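Local atomic coordinates of diguanylate cyclase (Vibrio cholerae serotype O1, PDB entry 6EIB), a protein that catalyses the condensation of two GTP molecules into cyclic di-GMP, releasing two diphosphates, through its magnesium-dependent GGDEF domain, and takes part in biofilm formation. Residues A[22-27]-A[124-129]; A[42-47]-A[113-118]; A[69-74]-A[85-90]. All blocks are in the same frame, centred on the assembly; numbering follows the deposited sequence.

Overall arrangement
All three contacts lie in the GGDEF domain. Interaction 3 pairs the two strands of the 73-87 hairpin at one edge of the sheet, through main-chain hydrogen bonds and partly buried side chains. Interaction 1 is a surface contact of helix 10-27 with the end of strand 119-125, and has no direct hydrogen bond. These two are neighbours, about 13 Å between centres. A salt bridge from Arg23 to Glu87 joins them, and one sulfate touches both. Interaction 2 lies on the opposite side of the chain's centre, about 38 Å from interaction 1 between centres. It is a partly buried contact, with a buried isoleucine pair and a water bridge at the surface.

Interaction 1: A[22-27]-A[124-129]. With EDO (1,2-ethanediol), chain O; SO4 (sulfate ion), chain E.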
loop_
_atom_site.group_PDB
_atom_site.type_symbol
_atom_site.label_atom_id
_atom_site.label_comp_id
_atom_site.label_asym_id
_atom_site.label_seq_id
_atom_site.Cartn_x
_atom_site.Cartn_y
_atom_site.Cartn_z
ATOM N N ALA A 22 -17.067 7.097 -5.448
ATOM C CA ALA A 22 -18.340 7.786 -5.694
ATOM C C ALA A 22 -18.764 8.632 -4.504
ATOM O O ALA A 22 -19.320 9.727 -4.648
ATOM C CB ALA A 22 -19.412 6.775 -6.031
ATOM N N ARG A 23 -18.578 8.065 -3.322
ATOM C CA ARG A 23 -18.873 8.754 -2.054
ATOM C C ARG A 23 -17.977 10.029 -1.969
ATOM O O ARG A 23 -18.441 11.132 -1.665
ATOM C CB ARG A 23 -18.650 7.755 -0.899
ATOM C CG ARG A 23 -19.262 8.046 0.442
ATOM C CD ARG A 23 -19.519 6.727 1.198
ATOM N NE ARG A 23 -18.293 5.939 1.355
ATOM C CZ ARG A 23 -18.181 4.638 1.088
ATOM N NH1 ARG A 23 -19.231 3.945 0.660
ATOM N NH2 ARG A 23 -17.014 4.024 1.261
ATOM N N ALA A 24 -16.698 9.878 -2.309
ATOM C CA ALA A 24 -15.742 10.981 -2.270
ATOM C C ALA A 24 -16.108 12.150 -3.168
ATOM O O ALA A 24 -15.987 13.310 -2.758
ATOM C CB ALA A 24 -14.338 10.461 -2.670
ATOM N N LYS A 25 -16.535 11.854 -4.391
ATOM C CA LYS A 25 -17.004 12.897 -5.309
ATOM C C LYS A 25 -18.323 13.515 -4.815
ATOM O O LYS A 25 -18.491 14.740 -4.845
ATOM C CB LYS A 25 -17.203 12.331 -6.720
ATOM C CG LYS A 25 -15.917 12.212 -7.560
ATOM C CD LYS A 25 -16.207 11.507 -8.888
ATOM C CE LYS A 25 -15.742 12.304 -10.125
ATOM N NZ LYS A 25 -14.301 12.596 -10.059
ATOM N N ARG A 26 -19.214 12.673 -4.301
ATOM C CA ARG A 26 -20.542 13.122 -3.857
ATOM C C ARG A 26 -20.416 14.051 -2.640
ATOM O O ARG A 26 -21.036 15.112 -2.583
ATOM C CB ARG A 26 -21.419 11.909 -3.521
ATOM C CG ARG A 26 -22.780 12.228 -2.876
ATOM C CD ARG A 26 -23.639 10.946 -2.767
ATOM N NE ARG A 26 -23.044 9.977 -1.828
ATOM C CZ ARG A 26 -23.296 9.964 -0.513
ATOM N NH1 ARG A 26 -24.162 10.829 0.007
ATOM N NH2 ARG A 26 -22.712 9.066 0.280
ATOM N N LEU A 27 -19.645 13.627 -1.648
ATOM C CA LEU A 27 -19.396 14.431 -0.451
ATOM C C LEU A 27 -18.259 15.457 -0.595
ATOM O O LEU A 27 -18.032 16.262 0.296
ATOM C CB LEU A 27 -19.097 13.481 0.713
ATOM C CG LEU A 27 -20.214 12.450 0.931
ATOM C CD1 LEU A 27 -19.873 11.404 1.979
ATOM C CD2 LEU A 27 -21.511 13.184 1.348
ATOM N N SER A 124 -1.129 8.452 -4.316
ATOM C CA SER A 124 -1.826 9.482 -5.035
ATOM C C SER A 124 -3.165 9.649 -4.375
ATOM O O SER A 124 -3.438 9.052 -3.324
ATOM C CB SER A 124 -2.000 9.124 -6.529
ATOM O OG SER A 124 -2.394 10.277 -7.293
ATOM N N SER A 125 -4.013 10.440 -5.012
ATOM C CA SER A 125 -5.353 10.638 -4.494
ATOM C C SER A 125 -6.323 11.049 -5.598
ATOM O O SER A 125 -5.910 11.400 -6.703
ATOM C CB SER A 125 -5.337 11.681 -3.388
ATOM O OG SER A 125 -5.033 12.950 -3.917
ATOM N N LEU A 126 -7.618 11.062 -5.277
ATOM C CA LEU A 126 -8.640 11.449 -6.255
ATOM C C LEU A 126 -8.346 12.847 -6.804
ATOM O O LEU A 126 -8.049 13.762 -6.029
ATOM C CB LEU A 126 -10.029 11.436 -5.598
ATOM C CG LEU A 126 -11.255 11.943 -6.369
ATOM C CD1 LEU A 126 -11.614 11.004 -7.459
ATOM C CD2 LEU A 126 -12.437 12.189 -5.417
ATOM N N HIS A 127 -8.373 12.996 -8.136
ATOM C CA HIS A 127 -8.261 14.306 -8.796
ATOM C C HIS A 127 -9.619 14.647 -9.466
ATOM O O HIS A 127 -10.418 13.752 -9.757
ATOM C CB HIS A 127 -7.141 14.336 -9.857
ATOM C CG HIS A 127 -5.753 14.221 -9.298
ATOM N ND1 HIS A 127 -4.628 14.329 -10.092
ATOM C CD2 HIS A 127 -5.304 13.987 -8.040
ATOM C CE1 HIS A 127 -3.548 14.201 -9.341
ATOM N NE2 HIS A 127 -3.927 13.981 -8.095
ATOM N N HIS A 128 -9.873 15.915 -9.750
ATOM C CA HIS A 128 -11.166 16.284 -10.352
ATOM C C HIS A 128 -11.536 15.608 -11.691
ATOM O O HIS A 128 -12.686 15.217 -11.892
ATOM C CB HIS A 128 -11.221 17.803 -10.469
ATOM C CG HIS A 128 -11.337 18.473 -9.137
ATOM N ND1 HIS A 128 -12.408 18.253 -8.292
ATOM C CD2 HIS A 128 -10.481 19.275 -8.455
ATOM C CE1 HIS A 128 -12.225 18.926 -7.169
ATOM N NE2 HIS A 128 -11.065 19.561 -7.245
ATOM N N GLY A 129 -10.590 15.423 -12.584
ATOM C CA GLY A 129 -10.933 14.806 -13.862
ATOM C C GLY A 129 -11.141 13.301 -13.817
ATOM O O GLY A 129 -11.432 12.697 -14.852
HETATM C C1 EDO O . -14.841 18.498 -10.342
HETATM O O1 EDO O . -14.008 19.559 -10.830
HETATM C C2 EDO O . -14.667 17.292 -11.251
HETATM O O2 EDO O . -15.017 16.091 -10.564
HETATM S S SO4 E . -6.043 16.037 -1.787
HETATM O O1 SO4 E . -6.274 14.687 -2.292
HETATM O O2 SO4 E . -5.219 15.966 -0.591
HETATM O O3 SO4 E . -5.380 16.852 -2.794
HETATM O O4 SO4 E . -7.337 16.643 -1.397
#
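The contact belongs to the helix-on-sheet layer of the GGDEF domain, at the end of helix 10-27. Here the helix meets the chain as it leaves strand 119-125. Leu126 is the apolar centre. Its CG stands anti to the backbone N (chi1 174°), which points the branched end at the helix. Leu126 CD2 rests on Ala24 CB at 3.8 Å. Leu126 CD2 also lies 4.1 Å from Lys25 CG, and the two side chains cross at about a right angle. Ala24 and Leu126 both also pack on Leu31 of strand 31-38.

Lys25 starts off to the side, then bends at chi3 and chi4. The bend brings its ammonium over the 126-129 turn. Lys25 NZ is 3.6 Å from His128 O and 4.1 Å from Leu126 CD1, but its hydrogen bond goes to the main-chain oxygen of Asp130. Asp130 also accepts from His127 N through its carboxylate, so it serves both the lysine and the turn. Ethanediol reaches His128 O with a weak bond from its O2, 2.8 Å long. Ser125 OG donates to sulfate O1 at 2.7 Å. Helix 10-27 packed against the central sheet is part of the alpha/beta fold of GGDEF domains.

Interaction 2: A[42-47]-A[113-118]. With EDO (1,2-ethanediol), chain K.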
loop_
_atom_site.group_PDB
_atom_site.type_symbol
_atom_site.label_atom_id
_atom_site.label_comp_id
_atom_site.label_asym_id
_atom_site.label_seq_id
_atom_site.Cartn_x
_atom_site.Cartn_y
_atom_site.Cartn_z
ATOM N N LYS A 42 10.316 -12.480 -3.802
ATOM C CA LYS A 42 10.640 -13.772 -4.389
ATOM C C LYS A 42 11.890 -14.361 -3.739
ATOM O O LYS A 42 11.903 -15.537 -3.398
ATOM C CB LYS A 42 10.840 -13.653 -5.893
ATOM C CG LYS A 42 9.590 -13.220 -6.608
ATOM C CD LYS A 42 9.812 -13.182 -8.113
ATOM C CE LYS A 42 8.645 -12.491 -8.774
ATOM N NZ LYS A 42 8.770 -11.017 -8.513
ATOM N N LEU A 43 12.925 -13.551 -3.533
ATOM C CA LEU A 43 14.136 -14.055 -2.848
ATOM C C LEU A 43 13.797 -14.537 -1.445
ATOM O O LEU A 43 14.303 -15.572 -0.996
ATOM C CB LEU A 43 15.233 -12.989 -2.777
ATOM C CG LEU A 43 16.392 -13.387 -1.825
ATOM C CD1 LEU A 43 17.206 -14.610 -2.297
ATOM C CD2 LEU A 43 17.321 -12.218 -1.433
ATOM N N ILE A 44 12.916 -13.821 -0.752
ATOM C CA ILE A 44 12.522 -14.258 0.595
ATOM C C ILE A 44 11.856 -15.644 0.571
ATOM O O ILE A 44 12.166 -16.500 1.410
ATOM C CB ILE A 44 11.586 -13.247 1.264
ATOM C CG1 ILE A 44 12.358 -11.967 1.605
ATOM C CG2 ILE A 44 10.988 -13.842 2.539
ATOM C CD1 ILE A 44 13.520 -12.168 2.628
ATOM N N ASN A 45 10.959 -15.881 -0.382
ATOM C CA ASN A 45 10.313 -17.188 -0.471
ATOM C C ASN A 45 11.284 -18.280 -0.917
ATOM O O ASN A 45 11.257 -19.386 -0.377
ATOM C CB ASN A 45 9.094 -17.128 -1.410
ATOM C CG ASN A 45 7.902 -16.424 -0.761
ATOM O OD1 ASN A 45 7.069 -17.051 -0.099
ATOM N ND2 ASN A 45 7.839 -15.107 -0.922
ATOM N N ASP A 46 12.178 -17.955 -1.847
ATOM C CA ASP A 46 13.188 -18.917 -2.319
ATOM C C ASP A 46 14.089 -19.374 -1.192
ATOM O O ASP A 46 14.410 -20.550 -1.100
ATOM C CB ASP A 46 14.047 -18.297 -3.420
ATOM C CG ASP A 46 13.292 -18.112 -4.712
ATOM O OD1 ASP A 46 12.185 -18.689 -4.854
ATOM O OD2 ASP A 46 13.770 -17.299 -5.535
ATOM N N GLN A 47 14.447 -18.453 -0.305
ATOM C CA GLN A 47 15.419 -18.751 0.749
ATOM C C GLN A 47 14.784 -19.254 2.046
ATOM O O GLN A 47 15.368 -20.092 2.737
ATOM C CB GLN A 47 16.249 -17.503 1.081
ATOM C CG GLN A 47 17.286 -17.739 2.194
ATOM C CD GLN A 47 17.999 -16.467 2.650
ATOM O OE1 GLN A 47 17.698 -15.364 2.177
ATOM N NE2 GLN A 47 18.956 -16.620 3.565
ATOM N N GLN A 113 17.330 -15.314 11.897
ATOM C CA GLN A 113 18.538 -14.569 11.571
ATOM C C GLN A 113 18.355 -13.067 11.456
ATOM O O GLN A 113 19.244 -12.388 10.939
ATOM C CB GLN A 113 19.194 -15.123 10.303
ATOM C CG GLN A 113 18.417 -14.980 9.017
ATOM C CD GLN A 113 19.118 -15.759 7.919
ATOM O OE1 GLN A 113 18.862 -16.952 7.749
ATOM N NE2 GLN A 113 20.032 -15.104 7.195
ATOM N N ASN A 114 17.238 -12.539 11.972
ATOM C CA ASN A 114 17.023 -11.096 11.980
ATOM C C ASN A 114 17.211 -10.504 10.591
ATOM O O ASN A 114 17.898 -9.508 10.406
ATOM C CB ASN A 114 17.958 -10.408 12.957
ATOM C CG ASN A 114 17.724 -10.854 14.373
ATOM O OD1 ASN A 114 16.578 -10.988 14.807
ATOM N ND2 ASN A 114 18.812 -11.117 15.102
ATOM N N GLU A 115 16.563 -11.112 9.621
ATOM C CA GLU A 115 16.605 -10.641 8.246
ATOM C C GLU A 115 15.827 -9.341 8.120
ATOM O O GLU A 115 14.742 -9.205 8.705
ATOM C CB GLU A 115 16.013 -11.704 7.331
ATOM C CG GLU A 115 16.012 -11.356 5.855
ATOM C CD GLU A 115 17.344 -11.663 5.186
ATOM O OE1 GLU A 115 18.276 -12.121 5.888
ATOM O OE2 GLU A 115 17.432 -11.476 3.947
ATOM N N HIS A 116 16.369 -8.368 7.382
ATOM C CA HIS A 116 15.606 -7.144 7.168
ATOM C C HIS A 116 15.005 -7.131 5.765
ATOM O O HIS A 116 15.639 -7.547 4.786
ATOM C CB HIS A 116 16.458 -5.894 7.421
ATOM C CG HIS A 116 16.713 -5.647 8.879
ATOM N ND1 HIS A 116 15.860 -4.904 9.670
ATOM C CD2 HIS A 116 17.705 -6.073 9.689
ATOM C CE1 HIS A 116 16.324 -4.875 10.906
ATOM N NE2 HIS A 116 17.444 -5.575 10.952
ATOM N N ILE A 117 13.731 -6.770 5.706
ATOM C CA ILE A 117 12.980 -6.749 4.458
ATOM C C ILE A 117 12.448 -5.332 4.241
ATOM O O ILE A 117 12.102 -4.645 5.209
ATOM C CB ILE A 117 11.824 -7.781 4.490
ATOM C CG1 ILE A 117 12.351 -9.133 4.954
ATOM C CG2 ILE A 117 11.139 -7.945 3.114
ATOM C CD1 ILE A 117 11.257 -10.197 5.094
ATOM N N TYR A 118 12.343 -4.915 2.979
ATOM C CA TYR A 118 12.020 -3.534 2.640
ATOM C C TYR A 118 10.834 -3.482 1.660
ATOM O O TYR A 118 10.489 -4.487 1.029
ATOM C CB TYR A 118 13.268 -2.832 2.031
ATOM C CG TYR A 118 14.503 -2.917 2.910
ATOM C CD1 TYR A 118 14.742 -1.950 3.881
ATOM C CD2 TYR A 118 15.406 -3.982 2.808
ATOM C CE1 TYR A 118 15.859 -2.023 4.716
ATOM C CE2 TYR A 118 16.536 -4.068 3.685
ATOM C CZ TYR A 118 16.736 -3.078 4.611
ATOM O OH TYR A 118 17.815 -3.096 5.480
HETATM C C1 EDO K . 17.765 -8.928 1.227
HETATM O O1 EDO K . 17.999 -7.511 1.144
HETATM C C2 EDO K . 16.263 -9.195 1.169
HETATM O O2 EDO K . 15.552 -8.422 2.159
HETATM O O HOH W 1 18.781 -18.941 5.293
#
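Ile44, Gln47 and Glu115 have the most surface buried between helix 41-48 and the loop before strand 119-125. Ile44 points from the helix into the contact and meets Ile117 tip to tip. Both keep CG1 anti to the carbonyl carbon. Ile44 CD1 lies 3.9 Å from Ile117 CD1, and both side chains are buried. Ile44 CD1 also touches Glu115 CG at 4.2 Å, so the glutamate adds its aliphatic part. A bend at chi2 (83°) then turns the Glu115 carboxylate aside.

Gln47 is extended, with CG anti to the backbone N. Its amide meets that of Gln113 tip to tip, the planes 87° apart. The amides do not bond directly. One water accepts from Gln47 NE2 at 2.9 Å and donates to Gln113 OE1 at 3.2 Å. Ethanediol O2 donates to His116 O at 2.8 Å. Asn114 and Glu115 form a G1 beta bulge opposite Phe110. Ile117 also packs on Phe105 of helix 91-107. Its side chain is about 4 Å from that of Ile38, a probable magnesium-binding residue at the end of strand 31-38. Gln113 and Glu115 touch Phe48, the last residue of helix 41-48.

Interaction 3: A[69-74]-A[85-90]; sequences SDHHFC and VLENTH. With SO4 (sulfate ion), chain E.
This is an antiparallel strand pairing at the open ends of a beta hairpin, on one edge of the central sheet. Strand 73-76 is an outermost strand, and strand 81-87 lies beside it. Phe73 and Val85 form a hydrogen-bonded pair. Phe73 N donates to Val85 O at 2.9 Å, and Val85 N donates to Phe73 O at the same length. Both bonds are nearly straight (168° at the hydrogen) and lie in the carbonyl planes. His72 CA adds a CA-H...O contact to Val85 O.

The Phe73 and Val85 side chains share the sheet face packed by helix 10-27. Val85 CG1 meets the edge of the Phe73 ring, 4.0 Å from Phe73 CD2. Further along the ring, Glu87 OE1 lies 3.3 Å from Phe73 CZ. The Glu87 carboxylate is tilted only 23° from the ring. Its OE2 takes a salt bridge from Arg23, which also packs on Phe73.

In the GGDEF fold this hairpin carries the signature motif, here GGEEF, at its turn and the start of strand 81-87; the motif includes the predicted proton acceptor Glu80. Next to Phe73, Cys74 ties the edge strand to Cys8 by a disulfide. His72 CB packs on Leu86 CD2 at 3.6 Å. The His72 ring is held by ND1, which donates in the ring plane to Asp70 O at 3.0 Å. Beyond the pairing, a water bridges the two segments, from Glu87 to the loop before strand 73-76: it accepts from Glu87 N at 2.9 Å and donates weakly to His71 O. Thr89 OG1 bonds back to Glu87 O from above the carbonyl plane. His90, the N-cap residue of helix 91-107, directs ND1 at sulfate O4 and O2.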
loop_
_atom_site.group_PDB
_atom_site.type_symbol
_atom_site.label_atom_id
_atom_site.label_comp_id
_atom_site.label_asym_id
_atom_site.label_seq_id
_atom_site.Cartn_x
_atom_site.Cartn_y
_atom_site.Cartn_z
ATOM N N SER A 69 -4.471 4.193 12.305
ATOM C CA SER A 69 -5.506 3.904 13.285
ATOM C C SER A 69 -6.886 4.195 12.688
ATOM O O SER A 69 -7.843 3.461 12.949
ATOM C CB SER A 69 -5.271 4.699 14.573
ATOM O OG SER A 69 -5.209 6.087 14.304
ATOM N N ASP A 70 -7.005 5.272 11.917
ATOM C CA ASP A 70 -8.287 5.573 11.285
ATOM C C ASP A 70 -8.693 4.607 10.175
ATOM O O ASP A 70 -7.842 4.004 9.489
ATOM C CB ASP A 70 -8.323 6.994 10.741
ATOM C CG ASP A 70 -8.525 8.021 11.829
ATOM O OD1 ASP A 70 -9.230 7.706 12.819
ATOM O OD2 ASP A 70 -8.023 9.157 11.674
ATOM N N HIS A 71 -10.012 4.519 9.983
ATOM C CA HIS A 71 -10.625 3.655 8.979
ATOM C C HIS A 71 -9.895 3.743 7.643
ATOM O O HIS A 71 -9.398 4.805 7.250
ATOM C CB HIS A 71 -12.111 4.007 8.780
ATOM C CG HIS A 71 -12.850 3.039 7.900
ATOM N ND1 HIS A 71 -13.074 1.724 8.259
ATOM C CD2 HIS A 71 -13.393 3.189 6.665
ATOM C CE1 HIS A 71 -13.730 1.110 7.285
ATOM N NE2 HIS A 71 -13.937 1.978 6.310
ATOM N N HIS A 72 -9.812 2.596 6.977
ATOM C CA HIS A 72 -9.063 2.449 5.741
ATOM C C HIS A 72 -9.442 1.101 5.173
ATOM O O HIS A 72 -9.973 0.257 5.898
ATOM C CB HIS A 72 -7.563 2.560 6.019
ATOM C CG HIS A 72 -7.009 1.440 6.843
ATOM N ND1 HIS A 72 -6.942 1.489 8.219
ATOM C CD2 HIS A 72 -6.365 0.302 6.475
ATOM C CE1 HIS A 72 -6.373 0.384 8.669
ATOM N NE2 HIS A 72 -5.996 -0.344 7.626
ATOM N N PHE A 73 -9.206 0.910 3.878
ATOM C CA PHE A 73 -9.446 -0.364 3.227
ATOM C C PHE A 73 -8.103 -0.911 2.790
ATOM O O PHE A 73 -7.248 -0.118 2.432
ATOM C CB PHE A 73 -10.351 -0.225 2.000
ATOM C CG PHE A 73 -11.651 0.473 2.273
ATOM C CD1 PHE A 73 -12.644 -0.150 3.023
ATOM C CD2 PHE A 73 -11.893 1.735 1.758
ATOM C CE1 PHE A 73 -13.884 0.491 3.259
ATOM C CE2 PHE A 73 -13.130 2.385 1.990
ATOM C CZ PHE A 73 -14.106 1.769 2.736
ATOM N N CYS A 74 -7.935 -2.233 2.831
ATOM C CA CYS A 74 -6.692 -2.873 2.401
ATOM C C CYS A 74 -6.962 -3.973 1.407
ATOM O O CYS A 74 -7.970 -4.670 1.511
ATOM C CB CYS A 74 -5.945 -3.452 3.617
ATOM S SG CYS A 74 -4.506 -4.546 3.147
ATOM N N VAL A 85 -6.503 2.182 0.780
ATOM C CA VAL A 85 -7.372 3.274 0.397
ATOM C C VAL A 85 -7.816 4.015 1.613
ATOM O O VAL A 85 -8.344 3.394 2.542
ATOM C CB VAL A 85 -8.606 2.756 -0.382
ATOM C CG1 VAL A 85 -9.624 3.909 -0.646
ATOM C CG2 VAL A 85 -8.142 2.079 -1.690
ATOM N N LEU A 86 -7.596 5.332 1.633
ATOM C CA LEU A 86 -7.900 6.126 2.841
ATOM C C LEU A 86 -8.996 7.161 2.582
ATOM O O LEU A 86 -8.771 8.138 1.877
ATOM C CB LEU A 86 -6.652 6.834 3.371
ATOM C CG LEU A 86 -5.364 6.125 3.813
ATOM C CD1 LEU A 86 -4.259 7.144 4.008
ATOM C CD2 LEU A 86 -5.553 5.451 5.147
ATOM N N GLU A 87 -10.193 6.932 3.104
ATOM C CA GLU A 87 -11.272 7.926 2.931
ATOM C C GLU A 87 -11.038 9.217 3.704
ATOM O O GLU A 87 -10.430 9.218 4.778
ATOM C CB GLU A 87 -12.624 7.332 3.312
ATOM C CG GLU A 87 -13.098 6.237 2.377
ATOM C CD GLU A 87 -14.584 5.920 2.596
ATOM O OE1 GLU A 87 -14.867 4.919 3.287
ATOM O OE2 GLU A 87 -15.465 6.664 2.095
ATOM N N ASN A 88 -11.535 10.313 3.147
ATOM C CA ASN A 88 -11.432 11.617 3.788
ATOM C C ASN A 88 -10.003 11.887 4.277
ATOM O O ASN A 88 -9.787 12.321 5.421
ATOM C CB ASN A 88 -12.443 11.742 4.949
ATOM C CG ASN A 88 -12.770 13.173 5.248
ATOM O OD1 ASN A 88 -12.691 14.020 4.355
ATOM N ND2 ASN A 88 -13.184 13.462 6.490
ATOM N N THR A 89 -9.037 11.606 3.401
ATOM C CA THR A 89 -7.626 11.745 3.720
ATOM C C THR A 89 -6.890 12.433 2.576
ATOM O O THR A 89 -6.983 12.018 1.402
ATOM C CB THR A 89 -6.993 10.377 3.996
ATOM O OG1 THR A 89 -7.671 9.767 5.106
ATOM C CG2 THR A 89 -5.502 10.523 4.352
ATOM N N HIS A 90 -6.184 13.499 2.910
ATOM C CA HIS A 90 -5.459 14.270 1.909
ATOM C C HIS A 90 -4.182 13.533 1.517
ATOM O O HIS A 90 -3.681 12.717 2.290
ATOM C CB HIS A 90 -5.131 15.693 2.429
ATOM C CG HIS A 90 -6.333 16.561 2.639
ATOM N ND1 HIS A 90 -7.078 17.068 1.591
ATOM C CD2 HIS A 90 -6.857 17.099 3.770
ATOM C CE1 HIS A 90 -8.055 17.820 2.081
ATOM N NE2 HIS A 90 -7.938 17.864 3.397
HETATM S S SO4 E . -6.043 16.037 -1.787
HETATM O O1 SO4 E . -6.274 14.687 -2.292
HETATM O O2 SO4 E . -5.219 15.966 -0.591
HETATM O O3 SO4 E . -5.380 16.852 -2.794
HETATM O O4 SO4 E . -7.337 16.643 -1.397
HETATM O O HOH W 2 -10.810 4.864 4.966
#